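Local coordinates for protein GphF Dehydratase 1 (Archangium violaceum, PDB 6MBF) that probably dehydrates and isomerises acyl intermediates, shifting their double bond, as a dehydratase domain of the gephyronic acid polyketide synthase, at residues R64-N69 against G126-R131; D72-E77 against I232-R237. All coordinates share one frame; numbering follows the deposited sequence.

Contact 1: residues R64-N69 against G126-R131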
# COMPACT_ATOMS: atom_id res chain seq x y z
N ARG A 64 8.31 -4.63 14.81
CA ARG A 64 8.11 -4.66 16.25
C ARG A 64 8.11 -6.06 16.83
O ARG A 64 8.48 -6.24 18.00
CB ARG A 64 6.81 -3.94 16.62
CG ARG A 64 6.87 -2.45 16.34
CD ARG A 64 5.49 -1.85 16.05
NE ARG A 64 5.56 -0.39 15.94
CZ ARG A 64 6.04 0.26 14.88
NH1 ARG A 64 6.48 -0.41 13.82
NH2 ARG A 64 6.07 1.59 14.88
N LEU A 65 7.71 -7.07 16.05
CA LEU A 65 7.62 -8.43 16.57
C LEU A 65 8.84 -9.28 16.27
O LEU A 65 9.17 -10.18 17.05
CB LEU A 65 6.39 -9.14 15.99
CG LEU A 65 5.02 -8.62 16.40
CD1 LEU A 65 3.93 -9.45 15.74
CD2 LEU A 65 4.88 -8.63 17.91
N LEU A 66 9.50 -9.05 15.15
CA LEU A 66 10.52 -9.99 14.73
C LEU A 66 11.90 -9.48 15.08
O LEU A 66 12.17 -8.27 14.99
CB LEU A 66 10.44 -10.23 13.22
CG LEU A 66 9.13 -10.86 12.75
CD1 LEU A 66 9.11 -11.00 11.25
CD2 LEU A 66 8.92 -12.22 13.42
N PRO A 67 12.80 -10.38 15.47
CA PRO A 67 14.13 -9.95 15.92
C PRO A 67 15.02 -9.54 14.76
O PRO A 67 14.85 -9.96 13.61
CB PRO A 67 14.69 -11.21 16.59
CG PRO A 67 14.07 -12.32 15.80
CD PRO A 67 12.66 -11.85 15.49
N GLY A 68 16.00 -8.72 15.09
CA GLY A 68 17.04 -8.37 14.15
C GLY A 68 17.62 -7.01 14.46
O GLY A 68 17.10 -6.26 15.29
N ASN A 69 18.73 -6.70 13.79
CA ASN A 69 19.23 -5.33 13.80
C ASN A 69 18.18 -4.41 13.20
O ASN A 69 17.40 -4.81 12.33
CB ASN A 69 20.53 -5.23 12.99
CG ASN A 69 21.48 -6.37 13.26
OD1 ASN A 69 22.22 -6.36 14.25
ND2 ASN A 69 21.49 -7.36 12.38
N GLY A 126 -1.16 -12.50 5.38
CA GLY A 126 0.11 -12.81 4.74
C GLY A 126 1.11 -13.29 5.76
O GLY A 126 0.75 -13.71 6.86
N ARG A 127 2.39 -13.20 5.39
CA ARG A 127 3.48 -13.64 6.26
C ARG A 127 4.50 -12.52 6.38
O ARG A 127 4.63 -11.68 5.49
CB ARG A 127 4.15 -14.90 5.71
CG ARG A 127 3.17 -16.01 5.39
CD ARG A 127 3.84 -17.10 4.57
NE ARG A 127 2.85 -17.93 3.89
CZ ARG A 127 2.22 -18.95 4.46
NH1 ARG A 127 2.47 -19.26 5.73
NH2 ARG A 127 1.34 -19.66 3.77
N ILE A 128 5.20 -12.49 7.51
CA ILE A 128 6.21 -11.46 7.75
C ILE A 128 7.54 -12.13 8.05
O ILE A 128 7.61 -13.25 8.55
CB ILE A 128 5.82 -10.49 8.89
CG1 ILE A 128 5.35 -11.26 10.13
CG2 ILE A 128 4.75 -9.48 8.42
CD1 ILE A 128 5.14 -10.37 11.34
N ALA A 129 8.62 -11.42 7.72
CA ALA A 129 9.96 -11.92 7.96
C ALA A 129 10.90 -10.72 8.04
O ALA A 129 10.53 -9.58 7.75
CB ALA A 129 10.40 -12.91 6.88
N ARG A 130 12.14 -11.01 8.44
CA ARG A 130 13.17 -10.01 8.61
C ARG A 130 14.50 -10.67 8.27
O ARG A 130 14.74 -11.81 8.67
CB ARG A 130 13.16 -9.47 10.04
CG ARG A 130 13.89 -8.18 10.24
CD ARG A 130 13.32 -7.49 11.46
NE ARG A 130 14.18 -6.41 11.93
CZ ARG A 130 13.90 -5.65 12.97
NH1 ARG A 130 12.77 -5.84 13.64
NH2 ARG A 130 14.73 -4.68 13.33
N ARG A 131 15.34 -9.97 7.51
CA ARG A 131 16.59 -10.55 7.04
C ARG A 131 17.70 -9.52 7.14
O ARG A 131 17.48 -8.33 6.86
CB ARG A 131 16.47 -11.05 5.59
CG ARG A 131 17.73 -11.70 5.06
CD ARG A 131 17.57 -12.18 3.62
NE ARG A 131 17.57 -11.09 2.66
CZ ARG A 131 16.49 -10.70 1.98
NH1 ARG A 131 15.34 -11.32 2.17
NH2 ARG A 131 16.57 -9.70 1.11
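Arg-130 and Leu-66 carry most of this contact, from opposite segments. Leu-66 gives the closely packed apolar part. Its CG stands anti to the carbonyl carbon (chi1 -63°), and its CD1 comes down on the strand backbone, 3.5 Å from Ala-129 CA. The same methyl lies 3.9 Å from Ile-128 CG1. Ile-128 is buried and meets Leu-66 with CB, CG1 and CD1, all close to that one carbon. Ile-128 also touches Phe-104 of strand 103-109.

Helix 52-65 packs against strands, as the long helix of a hot-dog fold does. Leu-66 is the first residue to leave it. From there the chain runs beside strand 121-131, with only 20° between their directions, before it enters strand 73-81. The contact therefore joins the exit of the helix to the end of a strand.

Past Leu-66 the segment is exposed, and Arg-130 meets it mainly at backbone atoms. CG of this arginine is anti to the backbone N (chi1 -163°), and the chain stays extended to NE. Its CD passes 3.6 Å from Pro-67 O. At the tip, Arg-130 NH2 donates to Asn-69 O over 2.9 Å. The donor sits above the carbonyl plane. Arg-130 NH1 is 2.8 Å from Leu-66 O, and it makes a weak hydrogen bond to Ser-63 O. One face of the guanidinium is crossed by Gly-68 N, 4.2 Å above its centre. Arg-130 NE is buried by the contact and has no partner in the model. Gly-68 has backbone angles that call for glycine, and a side chain there would also press on Arg-130 NE. Asn-69 itself is exposed, and its ND2 is hydrogen-bonded to Asp-72 OD2.

Contact 2: residues D72-E77 against I232-R237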
# COMPACT_ATOMS: atom_id res chain seq x y z
N ASP A 72 18.04 -4.34 9.46
CA ASP A 72 17.63 -5.48 8.65
C ASP A 72 16.44 -5.11 7.78
O ASP A 72 15.65 -4.21 8.11
CB ASP A 72 17.28 -6.67 9.54
CG ASP A 72 18.49 -7.24 10.26
OD1 ASP A 72 18.30 -8.15 11.10
OD2 ASP A 72 19.62 -6.77 9.99
N THR A 73 16.30 -5.81 6.66
CA THR A 73 15.16 -5.59 5.78
C THR A 73 13.89 -6.15 6.41
O THR A 73 13.92 -7.17 7.10
CB THR A 73 15.40 -6.24 4.42
OG1 THR A 73 15.18 -7.65 4.53
CG2 THR A 73 16.82 -5.98 3.92
N LEU A 74 12.77 -5.48 6.16
CA LEU A 74 11.46 -5.96 6.56
C LEU A 74 10.77 -6.59 5.35
O LEU A 74 10.80 -6.03 4.26
CB LEU A 74 10.60 -4.82 7.11
CG LEU A 74 11.18 -3.95 8.23
CD1 LEU A 74 10.26 -2.76 8.51
CD2 LEU A 74 11.36 -4.78 9.47
N ILE A 75 10.13 -7.74 5.56
CA ILE A 75 9.58 -8.52 4.46
C ILE A 75 8.12 -8.86 4.74
O ILE A 75 7.77 -9.26 5.85
CB ILE A 75 10.39 -9.81 4.23
CG1 ILE A 75 11.85 -9.47 3.89
CG2 ILE A 75 9.77 -10.64 3.13
CD1 ILE A 75 12.83 -10.57 4.27
N VAL A 76 7.27 -8.70 3.73
CA VAL A 76 5.91 -9.23 3.77
C VAL A 76 5.73 -10.08 2.52
O VAL A 76 6.08 -9.64 1.42
CB VAL A 76 4.84 -8.12 3.84
CG1 VAL A 76 3.49 -8.72 4.21
CG2 VAL A 76 5.22 -7.03 4.84
N GLU A 77 5.20 -11.29 2.68
CA GLU A 77 4.99 -12.18 1.54
C GLU A 77 3.57 -12.75 1.56
O GLU A 77 2.89 -12.73 2.58
CB GLU A 77 6.01 -13.34 1.55
CG GLU A 77 7.44 -12.90 1.26
CD GLU A 77 8.42 -14.07 1.27
OE1 GLU A 77 9.50 -13.95 0.66
OE2 GLU A 77 8.11 -15.10 1.90
N ILE A 232 6.89 -7.93 -0.65
CA ILE A 232 7.42 -6.57 -0.55
C ILE A 232 8.56 -6.59 0.46
O ILE A 232 8.43 -7.20 1.53
CB ILE A 232 6.34 -5.54 -0.17
CG1 ILE A 232 6.97 -4.15 -0.03
CG2 ILE A 232 5.63 -5.92 1.11
CD1 ILE A 232 5.96 -3.00 0.06
N GLU A 233 9.68 -5.98 0.10
CA GLU A 233 10.83 -5.88 1.00
C GLU A 233 11.23 -4.43 1.15
O GLU A 233 11.33 -3.70 0.16
CB GLU A 233 12.00 -6.71 0.47
CG GLU A 233 13.18 -6.71 1.40
CD GLU A 233 14.18 -7.77 1.02
OE1 GLU A 233 14.19 -8.16 -0.17
OE2 GLU A 233 14.93 -8.22 1.91
N LEU A 234 11.44 -4.00 2.39
CA LEU A 234 11.80 -2.61 2.69
C LEU A 234 13.19 -2.57 3.31
O LEU A 234 13.45 -3.25 4.31
CB LEU A 234 10.79 -1.98 3.64
CG LEU A 234 11.00 -0.51 4.00
CD1 LEU A 234 10.81 0.40 2.79
CD2 LEU A 234 10.04 -0.10 5.12
N ARG A 235 14.08 -1.76 2.73
CA ARG A 235 15.46 -1.67 3.18
C ARG A 235 15.80 -0.37 3.89
O ARG A 235 16.88 -0.28 4.49
CB ARG A 235 16.43 -1.81 1.99
CG ARG A 235 16.14 -2.97 1.08
CD ARG A 235 17.31 -3.22 0.16
NE ARG A 235 17.20 -4.50 -0.53
CZ ARG A 235 18.23 -5.19 -0.98
NH1 ARG A 235 19.46 -4.73 -0.81
NH2 ARG A 235 18.04 -6.35 -1.60
N ALA A 236 14.95 0.65 3.81
CA ALA A 236 15.16 1.89 4.52
C ALA A 236 13.82 2.40 5.02
O ALA A 236 12.82 2.32 4.30
CB ALA A 236 15.83 2.95 3.63
N ARG A 237 13.79 2.89 6.26
CA ARG A 237 12.56 3.38 6.87
C ARG A 237 12.43 4.89 6.69
O ARG A 237 13.42 5.60 6.50
CB ARG A 237 12.53 3.04 8.36
CG ARG A 237 13.30 1.79 8.76
CD ARG A 237 12.46 0.53 8.67
NE ARG A 237 13.07 -0.55 9.46
CZ ARG A 237 12.80 -0.78 10.74
NH1 ARG A 237 13.39 -1.78 11.38
NH2 ARG A 237 11.92 -0.01 11.38
O HOH W 1 14.63 -1.72 7.02
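Leu-74, Ile-232 and Thr-73 bury the most surface where these two segments pair as antiparallel strands. Leu-74 forms a hydrogen-bonded pair with Leu-234: Leu-74 N donates to Leu-234 O over 3.0 Å, and Leu-234 N returns a bond to Leu-74 O. Leu-74 CD1 lies 3.7 Å above the plane of the Arg-237 guanidinium, toward its rim. The two side chains cross at about a right angle. Arg-237 is held by a salt bridge to Glu-197, and a water in its plane accepts from NE over 3.1 Å and donates to Asp-72 O.

Ile-232 makes the next hydrogen-bonded pair, with Val-76. Ile-232 CG2 packs 3.6 Å from Val-76 CB, side by side. Leu-74 and Val-76 turn to helix 52-65, touching Leu-59, as expected for the sheet-to-helix core of a hot-dog fold.

Thr-73 works on the face that Ile-75 and Glu-233 share. Its OG1 lies between the backbone N and the carbonyl carbon (chi1 77°) and donates to Glu-233 OE2 over 2.7 Å, though the place of OE2 is less sure. Glu-233 OE1 forms a salt bridge with Arg-231; OE2 lies by Arg-131, at a spacing too short to be trusted. An alanine at Glu-233 would probably leave Thr-73 OG1 without this acceptor and Arg-131 without this carboxylate, while Arg-231 would keep Glu-77. The face of Leu-74, Val-76 and Ile-232 is mainly apolar, with Arg-237 at its end; the other gathers a buried carboxylate that nearby arginines probably keep ionised.

The centres of contact 1 and contact 2 lie about 9 Å apart, on the same side of the chain's centre. Their segments alternate along the chain: 64-69, 72-77, 126-131, then 232-237. Helix 52-65 is followed, after a short loop, by strand 73-81, which lies between strands 121-131 and 224-234. The contacts meet at Arg-131 O, which makes a probable hydrogen bond to Thr-73 N. Contact 1 ties the helix exit to one neighbour of strand 73-81, and contact 2 pairs that strand with the other. This is consistent with a double hot-dog dehydratase, with strands 73-81 and 224-234 pairing across its two halves.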